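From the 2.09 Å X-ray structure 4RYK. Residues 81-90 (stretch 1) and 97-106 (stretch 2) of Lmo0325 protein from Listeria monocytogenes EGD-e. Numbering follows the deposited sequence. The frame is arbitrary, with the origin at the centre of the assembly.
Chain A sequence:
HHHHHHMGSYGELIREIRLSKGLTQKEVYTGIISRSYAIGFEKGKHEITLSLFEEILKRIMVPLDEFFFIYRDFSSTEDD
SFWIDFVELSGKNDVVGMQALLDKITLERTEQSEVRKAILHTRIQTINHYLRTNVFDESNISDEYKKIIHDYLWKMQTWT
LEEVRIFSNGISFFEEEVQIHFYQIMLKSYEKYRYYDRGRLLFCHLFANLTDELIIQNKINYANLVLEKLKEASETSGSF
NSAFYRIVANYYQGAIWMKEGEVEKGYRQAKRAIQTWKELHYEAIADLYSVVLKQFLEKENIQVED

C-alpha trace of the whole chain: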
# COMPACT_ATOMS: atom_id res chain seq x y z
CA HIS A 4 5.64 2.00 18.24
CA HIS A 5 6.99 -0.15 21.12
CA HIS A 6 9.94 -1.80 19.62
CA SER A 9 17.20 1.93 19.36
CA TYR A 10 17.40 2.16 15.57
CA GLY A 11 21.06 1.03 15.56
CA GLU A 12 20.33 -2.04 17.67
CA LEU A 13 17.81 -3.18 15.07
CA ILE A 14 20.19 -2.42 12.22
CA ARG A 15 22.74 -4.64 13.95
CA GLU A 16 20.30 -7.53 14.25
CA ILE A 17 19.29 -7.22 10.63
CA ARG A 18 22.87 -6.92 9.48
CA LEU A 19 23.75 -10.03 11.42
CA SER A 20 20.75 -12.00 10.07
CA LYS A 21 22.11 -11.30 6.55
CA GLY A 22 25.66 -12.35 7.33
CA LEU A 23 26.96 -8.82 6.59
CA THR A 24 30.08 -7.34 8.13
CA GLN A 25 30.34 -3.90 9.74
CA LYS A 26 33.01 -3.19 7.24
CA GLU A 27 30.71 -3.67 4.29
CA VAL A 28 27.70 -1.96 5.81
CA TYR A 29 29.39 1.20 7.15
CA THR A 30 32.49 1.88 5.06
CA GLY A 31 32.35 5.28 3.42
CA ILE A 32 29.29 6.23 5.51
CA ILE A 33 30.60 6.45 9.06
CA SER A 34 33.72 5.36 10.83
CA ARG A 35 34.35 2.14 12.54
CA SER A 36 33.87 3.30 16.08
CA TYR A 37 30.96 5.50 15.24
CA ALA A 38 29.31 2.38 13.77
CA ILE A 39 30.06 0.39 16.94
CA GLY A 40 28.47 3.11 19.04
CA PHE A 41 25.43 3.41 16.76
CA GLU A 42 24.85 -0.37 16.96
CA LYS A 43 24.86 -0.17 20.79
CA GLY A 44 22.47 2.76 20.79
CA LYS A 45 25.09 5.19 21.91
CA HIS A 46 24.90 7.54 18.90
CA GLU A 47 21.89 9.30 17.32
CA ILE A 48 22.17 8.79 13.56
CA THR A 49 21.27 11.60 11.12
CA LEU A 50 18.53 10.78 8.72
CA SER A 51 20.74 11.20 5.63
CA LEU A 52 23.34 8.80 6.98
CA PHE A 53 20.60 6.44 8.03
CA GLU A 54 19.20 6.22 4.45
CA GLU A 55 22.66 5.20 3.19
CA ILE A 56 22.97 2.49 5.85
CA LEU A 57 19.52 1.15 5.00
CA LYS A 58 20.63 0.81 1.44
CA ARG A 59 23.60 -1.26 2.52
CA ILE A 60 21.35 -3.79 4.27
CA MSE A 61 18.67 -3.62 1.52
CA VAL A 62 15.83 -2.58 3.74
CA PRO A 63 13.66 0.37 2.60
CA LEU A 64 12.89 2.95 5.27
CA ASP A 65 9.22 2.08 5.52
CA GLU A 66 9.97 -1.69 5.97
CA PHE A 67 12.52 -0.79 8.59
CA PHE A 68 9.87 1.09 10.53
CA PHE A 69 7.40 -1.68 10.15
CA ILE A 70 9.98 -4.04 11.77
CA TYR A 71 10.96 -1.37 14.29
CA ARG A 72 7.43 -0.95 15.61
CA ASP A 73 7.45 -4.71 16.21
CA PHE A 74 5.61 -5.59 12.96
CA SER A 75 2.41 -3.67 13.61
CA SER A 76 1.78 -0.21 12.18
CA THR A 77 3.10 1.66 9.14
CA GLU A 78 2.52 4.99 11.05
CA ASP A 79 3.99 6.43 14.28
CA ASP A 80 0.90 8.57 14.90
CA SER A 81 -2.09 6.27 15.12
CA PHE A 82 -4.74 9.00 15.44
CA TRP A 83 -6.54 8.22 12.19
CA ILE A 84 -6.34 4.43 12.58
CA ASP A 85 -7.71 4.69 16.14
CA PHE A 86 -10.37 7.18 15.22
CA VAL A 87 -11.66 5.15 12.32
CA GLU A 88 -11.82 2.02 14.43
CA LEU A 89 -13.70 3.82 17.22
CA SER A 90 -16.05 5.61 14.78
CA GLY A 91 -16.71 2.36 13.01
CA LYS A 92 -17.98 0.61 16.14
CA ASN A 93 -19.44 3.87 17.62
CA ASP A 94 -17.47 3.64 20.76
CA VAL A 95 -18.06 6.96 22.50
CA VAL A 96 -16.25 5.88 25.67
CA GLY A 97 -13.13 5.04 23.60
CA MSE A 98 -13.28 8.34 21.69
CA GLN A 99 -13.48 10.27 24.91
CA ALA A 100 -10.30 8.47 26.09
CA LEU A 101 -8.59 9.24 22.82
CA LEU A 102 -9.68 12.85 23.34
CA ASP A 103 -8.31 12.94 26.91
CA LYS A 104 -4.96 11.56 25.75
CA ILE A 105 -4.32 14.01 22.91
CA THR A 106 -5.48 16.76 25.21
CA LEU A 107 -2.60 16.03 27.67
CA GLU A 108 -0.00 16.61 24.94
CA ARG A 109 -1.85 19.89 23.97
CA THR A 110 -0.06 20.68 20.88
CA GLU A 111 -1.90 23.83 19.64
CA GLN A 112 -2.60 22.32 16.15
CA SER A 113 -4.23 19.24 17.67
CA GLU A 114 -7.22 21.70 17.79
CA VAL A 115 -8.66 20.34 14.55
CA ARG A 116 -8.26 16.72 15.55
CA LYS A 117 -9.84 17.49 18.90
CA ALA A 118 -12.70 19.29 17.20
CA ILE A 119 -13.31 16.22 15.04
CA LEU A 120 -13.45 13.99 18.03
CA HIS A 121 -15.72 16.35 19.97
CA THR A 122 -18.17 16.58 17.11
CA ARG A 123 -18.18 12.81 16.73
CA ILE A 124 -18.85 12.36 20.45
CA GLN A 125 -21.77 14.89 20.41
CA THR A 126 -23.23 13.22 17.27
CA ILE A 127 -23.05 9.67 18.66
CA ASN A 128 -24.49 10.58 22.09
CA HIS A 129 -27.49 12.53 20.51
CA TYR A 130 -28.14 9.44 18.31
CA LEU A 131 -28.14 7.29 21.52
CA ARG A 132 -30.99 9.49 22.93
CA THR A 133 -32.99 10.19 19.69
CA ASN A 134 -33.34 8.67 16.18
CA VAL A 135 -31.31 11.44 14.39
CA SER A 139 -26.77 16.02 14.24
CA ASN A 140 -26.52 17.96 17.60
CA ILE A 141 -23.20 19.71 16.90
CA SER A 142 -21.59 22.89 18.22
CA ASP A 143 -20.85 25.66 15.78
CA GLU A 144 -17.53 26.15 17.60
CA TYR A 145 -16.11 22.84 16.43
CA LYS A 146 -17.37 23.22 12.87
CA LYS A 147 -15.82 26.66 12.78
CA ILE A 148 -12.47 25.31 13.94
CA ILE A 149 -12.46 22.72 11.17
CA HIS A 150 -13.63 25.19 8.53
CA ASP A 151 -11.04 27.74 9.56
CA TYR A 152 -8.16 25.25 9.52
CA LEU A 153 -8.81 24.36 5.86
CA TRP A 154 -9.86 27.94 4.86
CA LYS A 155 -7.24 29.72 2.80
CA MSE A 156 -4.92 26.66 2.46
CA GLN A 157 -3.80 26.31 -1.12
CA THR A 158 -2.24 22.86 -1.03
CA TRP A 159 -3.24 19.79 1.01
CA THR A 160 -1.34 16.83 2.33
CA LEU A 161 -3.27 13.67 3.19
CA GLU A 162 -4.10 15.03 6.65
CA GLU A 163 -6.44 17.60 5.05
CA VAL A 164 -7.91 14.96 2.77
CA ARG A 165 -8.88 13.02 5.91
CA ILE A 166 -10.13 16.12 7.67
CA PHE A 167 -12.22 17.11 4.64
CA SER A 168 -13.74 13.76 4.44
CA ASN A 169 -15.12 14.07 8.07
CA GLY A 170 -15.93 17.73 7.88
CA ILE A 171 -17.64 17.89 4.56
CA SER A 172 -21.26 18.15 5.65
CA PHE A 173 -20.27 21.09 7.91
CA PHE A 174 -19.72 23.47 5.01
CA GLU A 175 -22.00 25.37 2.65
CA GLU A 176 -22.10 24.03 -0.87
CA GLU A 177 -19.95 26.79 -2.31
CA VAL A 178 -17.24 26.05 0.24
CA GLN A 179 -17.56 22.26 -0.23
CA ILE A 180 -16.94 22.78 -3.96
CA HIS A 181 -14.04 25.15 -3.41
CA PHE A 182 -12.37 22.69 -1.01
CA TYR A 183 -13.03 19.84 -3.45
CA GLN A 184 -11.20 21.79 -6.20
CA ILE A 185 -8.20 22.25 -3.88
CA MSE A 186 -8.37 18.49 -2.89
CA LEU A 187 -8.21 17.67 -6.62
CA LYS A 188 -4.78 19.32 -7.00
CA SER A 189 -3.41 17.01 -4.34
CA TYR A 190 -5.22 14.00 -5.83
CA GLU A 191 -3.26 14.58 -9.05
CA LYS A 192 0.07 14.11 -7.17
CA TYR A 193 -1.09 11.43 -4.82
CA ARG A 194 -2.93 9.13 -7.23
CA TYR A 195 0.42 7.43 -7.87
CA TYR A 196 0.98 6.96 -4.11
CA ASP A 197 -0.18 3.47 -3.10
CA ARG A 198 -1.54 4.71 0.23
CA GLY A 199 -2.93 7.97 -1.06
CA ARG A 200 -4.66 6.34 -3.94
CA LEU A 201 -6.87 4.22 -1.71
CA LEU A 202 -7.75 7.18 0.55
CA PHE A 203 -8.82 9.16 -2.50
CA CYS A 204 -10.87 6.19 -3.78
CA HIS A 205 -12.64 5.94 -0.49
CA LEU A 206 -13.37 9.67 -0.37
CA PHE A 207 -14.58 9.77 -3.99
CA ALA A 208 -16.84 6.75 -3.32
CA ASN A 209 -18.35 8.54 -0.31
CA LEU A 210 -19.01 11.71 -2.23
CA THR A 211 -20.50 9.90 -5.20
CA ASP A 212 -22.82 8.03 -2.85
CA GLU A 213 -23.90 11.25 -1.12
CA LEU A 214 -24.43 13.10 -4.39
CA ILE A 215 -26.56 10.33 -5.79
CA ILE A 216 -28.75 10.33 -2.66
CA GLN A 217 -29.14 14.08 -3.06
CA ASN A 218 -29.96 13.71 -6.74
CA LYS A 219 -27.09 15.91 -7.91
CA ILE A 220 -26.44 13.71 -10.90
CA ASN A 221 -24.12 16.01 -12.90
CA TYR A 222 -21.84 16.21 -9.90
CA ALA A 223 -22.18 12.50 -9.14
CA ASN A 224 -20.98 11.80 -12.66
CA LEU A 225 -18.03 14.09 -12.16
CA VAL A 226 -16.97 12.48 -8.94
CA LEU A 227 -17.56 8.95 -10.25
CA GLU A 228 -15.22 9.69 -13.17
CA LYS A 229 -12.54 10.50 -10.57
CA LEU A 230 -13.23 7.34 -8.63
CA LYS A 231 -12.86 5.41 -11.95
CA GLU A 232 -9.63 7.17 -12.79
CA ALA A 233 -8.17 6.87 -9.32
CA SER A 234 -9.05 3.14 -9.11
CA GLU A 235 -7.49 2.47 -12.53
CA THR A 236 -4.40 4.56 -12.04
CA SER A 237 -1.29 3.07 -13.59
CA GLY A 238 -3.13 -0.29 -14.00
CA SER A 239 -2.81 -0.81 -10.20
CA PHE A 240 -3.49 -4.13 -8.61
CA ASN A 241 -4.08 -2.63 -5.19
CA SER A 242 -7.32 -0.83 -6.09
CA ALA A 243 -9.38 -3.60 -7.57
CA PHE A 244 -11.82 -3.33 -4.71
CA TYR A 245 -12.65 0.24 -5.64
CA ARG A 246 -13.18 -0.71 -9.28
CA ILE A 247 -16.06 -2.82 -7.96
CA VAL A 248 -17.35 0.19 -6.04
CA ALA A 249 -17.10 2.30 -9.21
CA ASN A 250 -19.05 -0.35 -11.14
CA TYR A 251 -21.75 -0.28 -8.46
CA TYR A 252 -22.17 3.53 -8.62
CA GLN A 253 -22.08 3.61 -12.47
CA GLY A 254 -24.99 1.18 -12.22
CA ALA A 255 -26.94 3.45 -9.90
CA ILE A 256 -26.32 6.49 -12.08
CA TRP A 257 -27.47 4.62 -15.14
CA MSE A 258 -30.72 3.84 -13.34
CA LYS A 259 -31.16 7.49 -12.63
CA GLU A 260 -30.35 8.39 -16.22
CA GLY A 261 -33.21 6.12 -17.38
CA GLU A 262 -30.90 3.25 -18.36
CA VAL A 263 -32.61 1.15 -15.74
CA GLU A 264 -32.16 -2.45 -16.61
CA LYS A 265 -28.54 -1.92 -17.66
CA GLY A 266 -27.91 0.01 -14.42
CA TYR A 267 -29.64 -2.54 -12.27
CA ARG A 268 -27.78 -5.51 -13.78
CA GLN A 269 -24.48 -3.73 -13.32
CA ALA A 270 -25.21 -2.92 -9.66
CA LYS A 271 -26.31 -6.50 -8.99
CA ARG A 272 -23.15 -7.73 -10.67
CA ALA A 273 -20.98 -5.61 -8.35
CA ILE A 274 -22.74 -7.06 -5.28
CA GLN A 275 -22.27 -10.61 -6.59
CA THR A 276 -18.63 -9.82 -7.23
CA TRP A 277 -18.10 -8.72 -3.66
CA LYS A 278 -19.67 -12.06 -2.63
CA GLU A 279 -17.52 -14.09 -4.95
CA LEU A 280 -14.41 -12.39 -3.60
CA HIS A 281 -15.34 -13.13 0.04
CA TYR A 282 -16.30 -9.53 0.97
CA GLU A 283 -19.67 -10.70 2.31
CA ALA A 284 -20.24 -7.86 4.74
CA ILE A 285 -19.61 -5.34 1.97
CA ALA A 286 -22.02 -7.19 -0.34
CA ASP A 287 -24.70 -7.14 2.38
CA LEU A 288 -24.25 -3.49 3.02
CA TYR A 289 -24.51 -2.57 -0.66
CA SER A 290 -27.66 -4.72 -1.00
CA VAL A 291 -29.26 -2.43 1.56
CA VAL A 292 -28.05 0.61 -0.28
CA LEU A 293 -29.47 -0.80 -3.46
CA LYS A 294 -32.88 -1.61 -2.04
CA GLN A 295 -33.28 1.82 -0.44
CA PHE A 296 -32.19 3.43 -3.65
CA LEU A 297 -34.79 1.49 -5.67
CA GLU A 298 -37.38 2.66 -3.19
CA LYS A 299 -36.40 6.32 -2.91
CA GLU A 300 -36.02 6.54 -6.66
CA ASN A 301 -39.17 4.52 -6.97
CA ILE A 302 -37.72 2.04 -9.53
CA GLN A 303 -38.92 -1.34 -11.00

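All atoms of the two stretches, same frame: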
# COMPACT_ATOMS: atom_id res chain seq x y z
N SER A 81 -1.00 7.17 15.43
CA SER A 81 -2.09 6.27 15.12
C SER A 81 -3.45 6.97 15.25
O SER A 81 -4.50 6.30 15.29
CB SER A 81 -2.00 5.09 16.08
OG SER A 81 -1.99 5.61 17.41
N PHE A 82 -3.47 8.32 15.29
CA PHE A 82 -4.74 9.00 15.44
C PHE A 82 -5.78 8.48 14.47
O PHE A 82 -6.88 8.10 14.89
CB PHE A 82 -4.64 10.52 15.30
CG PHE A 82 -5.97 11.22 15.38
CD1 PHE A 82 -6.53 11.51 16.59
CD2 PHE A 82 -6.68 11.54 14.21
CE1 PHE A 82 -7.78 12.13 16.67
CE2 PHE A 82 -7.90 12.15 14.28
CZ PHE A 82 -8.47 12.45 15.52
N TRP A 83 -5.48 8.49 13.18
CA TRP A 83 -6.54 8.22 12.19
C TRP A 83 -6.99 6.74 12.22
O TRP A 83 -8.17 6.44 12.09
CB TRP A 83 -6.14 8.65 10.77
CG TRP A 83 -6.14 10.16 10.64
CD1 TRP A 83 -5.06 10.97 10.57
CD2 TRP A 83 -7.29 11.00 10.64
NE1 TRP A 83 -5.48 12.30 10.48
CE2 TRP A 83 -6.85 12.32 10.54
CE3 TRP A 83 -8.66 10.76 10.71
CZ2 TRP A 83 -7.72 13.39 10.54
CZ3 TRP A 83 -9.53 11.82 10.69
CH2 TRP A 83 -9.06 13.12 10.60
N ILE A 84 -6.03 5.85 12.39
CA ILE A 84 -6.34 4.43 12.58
C ILE A 84 -7.28 4.25 13.78
O ILE A 84 -8.33 3.61 13.68
CB ILE A 84 -5.06 3.64 12.87
CG1 ILE A 84 -4.18 3.56 11.61
CG2 ILE A 84 -5.40 2.24 13.40
CD1 ILE A 84 -2.70 3.37 11.91
N ASP A 85 -6.91 4.84 14.91
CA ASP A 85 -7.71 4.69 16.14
C ASP A 85 -9.06 5.30 15.95
O ASP A 85 -10.06 4.73 16.35
CB ASP A 85 -7.06 5.39 17.32
CG ASP A 85 -5.73 4.79 17.67
OD1 ASP A 85 -5.51 3.64 17.30
OD2 ASP A 85 -4.89 5.49 18.30
N PHE A 86 -9.10 6.47 15.33
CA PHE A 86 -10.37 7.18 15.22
C PHE A 86 -11.36 6.44 14.34
O PHE A 86 -12.57 6.38 14.60
CB PHE A 86 -10.14 8.59 14.65
CG PHE A 86 -11.40 9.37 14.45
CD1 PHE A 86 -12.17 9.77 15.55
CD2 PHE A 86 -11.85 9.66 13.18
CE1 PHE A 86 -13.34 10.48 15.39
CE2 PHE A 86 -13.02 10.38 12.99
CZ PHE A 86 -13.77 10.80 14.10
N VAL A 87 -10.85 5.90 13.26
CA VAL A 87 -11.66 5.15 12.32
C VAL A 87 -12.21 3.89 12.98
O VAL A 87 -13.40 3.56 12.86
CB VAL A 87 -10.77 4.78 11.11
CG1 VAL A 87 -11.41 3.72 10.23
CG2 VAL A 87 -10.47 6.04 10.32
N GLU A 88 -11.36 3.18 13.69
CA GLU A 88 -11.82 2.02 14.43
C GLU A 88 -12.91 2.37 15.45
O GLU A 88 -13.93 1.73 15.50
CB GLU A 88 -10.66 1.36 15.12
CG GLU A 88 -11.11 0.24 16.01
CD GLU A 88 -9.99 -0.70 16.31
OE1 GLU A 88 -8.84 -0.21 16.31
OE2 GLU A 88 -10.26 -1.90 16.52
N LEU A 89 -12.69 3.40 16.25
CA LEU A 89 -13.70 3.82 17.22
C LEU A 89 -14.99 4.29 16.55
O LEU A 89 -16.08 3.90 16.97
CB LEU A 89 -13.12 4.93 18.09
CG LEU A 89 -11.93 4.56 18.95
CD1 LEU A 89 -11.20 5.78 19.47
CD2 LEU A 89 -12.41 3.72 20.11
N SER A 90 -14.87 5.15 15.55
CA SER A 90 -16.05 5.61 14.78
C SER A 90 -16.85 4.44 14.27
O SER A 90 -18.07 4.38 14.44
CB SER A 90 -15.62 6.44 13.57
OG SER A 90 -15.37 7.74 14.00
N GLY A 97 -14.49 5.07 24.17
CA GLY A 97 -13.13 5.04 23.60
C GLY A 97 -12.69 6.38 22.96
O GLY A 97 -11.54 6.82 23.09
N MSE A 98 -13.61 7.05 22.28
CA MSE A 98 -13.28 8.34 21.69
C MSE A 98 -12.96 9.33 22.74
O MSE A 98 -12.07 10.17 22.57
CB MSE A 98 -14.45 8.94 20.96
CG MSE A 98 -14.87 7.96 19.90
SE MSE A 98 -15.67 9.05 18.51
CE MSE A 98 -16.39 7.54 17.52
N GLN A 99 -13.73 9.31 23.84
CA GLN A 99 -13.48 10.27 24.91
C GLN A 99 -12.07 10.05 25.51
O GLN A 99 -11.37 11.01 25.83
CB GLN A 99 -14.54 10.15 26.00
CG GLN A 99 -14.33 11.06 27.20
CD GLN A 99 -14.48 12.51 26.82
OE1 GLN A 99 -15.50 12.94 26.29
NE2 GLN A 99 -13.44 13.28 27.09
N ALA A 100 -11.67 8.80 25.63
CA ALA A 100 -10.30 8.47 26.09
C ALA A 100 -9.24 8.93 25.10
O ALA A 100 -8.21 9.51 25.46
CB ALA A 100 -10.19 6.95 26.33
N LEU A 101 -9.49 8.68 23.82
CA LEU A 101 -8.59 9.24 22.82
C LEU A 101 -8.52 10.76 22.94
O LEU A 101 -7.45 11.35 22.85
CB LEU A 101 -9.02 8.81 21.44
CG LEU A 101 -8.12 9.31 20.33
CD1 LEU A 101 -6.72 8.75 20.49
CD2 LEU A 101 -8.67 8.90 19.00
N LEU A 102 -9.66 11.40 23.17
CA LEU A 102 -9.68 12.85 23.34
C LEU A 102 -8.89 13.31 24.56
O LEU A 102 -8.10 14.22 24.45
CB LEU A 102 -11.10 13.35 23.43
CG LEU A 102 -11.33 14.84 23.67
CD1 LEU A 102 -10.59 15.68 22.64
CD2 LEU A 102 -12.83 15.09 23.60
N ASP A 103 -9.10 12.66 25.70
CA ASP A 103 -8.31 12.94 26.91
C ASP A 103 -6.80 12.81 26.69
O ASP A 103 -6.03 13.65 27.15
CB ASP A 103 -8.71 12.01 28.07
CG ASP A 103 -10.18 12.23 28.56
OD1 ASP A 103 -10.87 13.22 28.22
OD2 ASP A 103 -10.67 11.39 29.32
N LYS A 104 -6.39 11.76 26.00
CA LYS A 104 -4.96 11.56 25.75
C LYS A 104 -4.35 12.70 24.95
O LYS A 104 -3.43 13.35 25.42
CB LYS A 104 -4.72 10.23 25.03
CG LYS A 104 -3.29 10.06 24.50
CD LYS A 104 -2.90 8.60 24.32
CE LYS A 104 -3.73 7.88 23.26
NZ LYS A 104 -3.20 8.12 21.88
N ILE A 105 -4.89 12.97 23.76
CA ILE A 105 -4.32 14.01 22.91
C ILE A 105 -4.42 15.39 23.54
O ILE A 105 -3.64 16.28 23.25
CB ILE A 105 -4.91 14.03 21.47
CG1 ILE A 105 -6.33 14.55 21.44
CG2 ILE A 105 -4.91 12.64 20.83
CD1 ILE A 105 -6.93 14.41 20.07
N THR A 106 -5.39 15.56 24.41
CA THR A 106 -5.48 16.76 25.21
C THR A 106 -4.27 16.95 26.13
O THR A 106 -3.82 18.08 26.29
CB THR A 106 -6.80 16.75 26.01
OG1 THR A 106 -7.84 17.26 25.16
CG2 THR A 106 -6.71 17.60 27.25
O HOH W 1 -3.69 7.74 19.03

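Two helices joined by a short connection often pack as an antiparallel hairpin held by apolar side chains, here with a polar link through water, and this pair from Lmo0325 is a compact example. The axes run at 156° and approach to 10.1 Å, and no direct hydrogen bond crosses between the stretches.

Ser 81 sits at the N-cap position, but its side chain makes no capping bond. Ser 81 OG instead donates to Asp 85 OD2 (3.0 Å), one turn on. Phe 82 leaves the backbone sideways, but with chi1 in the t well its ring reaches the second helix, where Phe 82 CE1 lies 4.1 Å from Leu 101 CD2 and 4.2 Å from Ile 105 CD1.

Asp 85 points toward the partner and serves two environments. Asp 85 CB packs 4.2 Å from Leu 101 CD2, while OD2 accepts a hydrogen bond from a water (Asp 85 OD2 to water O, 2.7 Å). The same water accepts one from Lys 104 (NZ to water O, 2.9 Å), so one water bridges Asp 85 and Lys 104.

Phe 86, like Phe 82, starts sideways and swings its ring inward; Phe 86 CE1 comes 4.1 Å from SE of Met 98, a selenomethionine, whose selenium approaches the ring obliquely.

Leu 89 lies in the closest backbone register, Leu 89 CA being 6.4 Å from Met 98 CA. Leu 89 CD1 rests 3.8 Å from Gly 97 O and 4.0 Å from Leu 101 CD2, and Leu 89 CB meets Met 98 CG at 3.9 Å. Gly 97 leaves room for this leucine: an ideal CB on Gly 97 would fall 2.5 Å from Leu 89 CD2, a clash. Finally, the extended Met 98 side chain brings Met 98 CE to 3.4 Å from Ser 90 CA, while Ser 90 OG donates a weak hydrogen bond to Phe 86 O (3.2 Å) within its own helix.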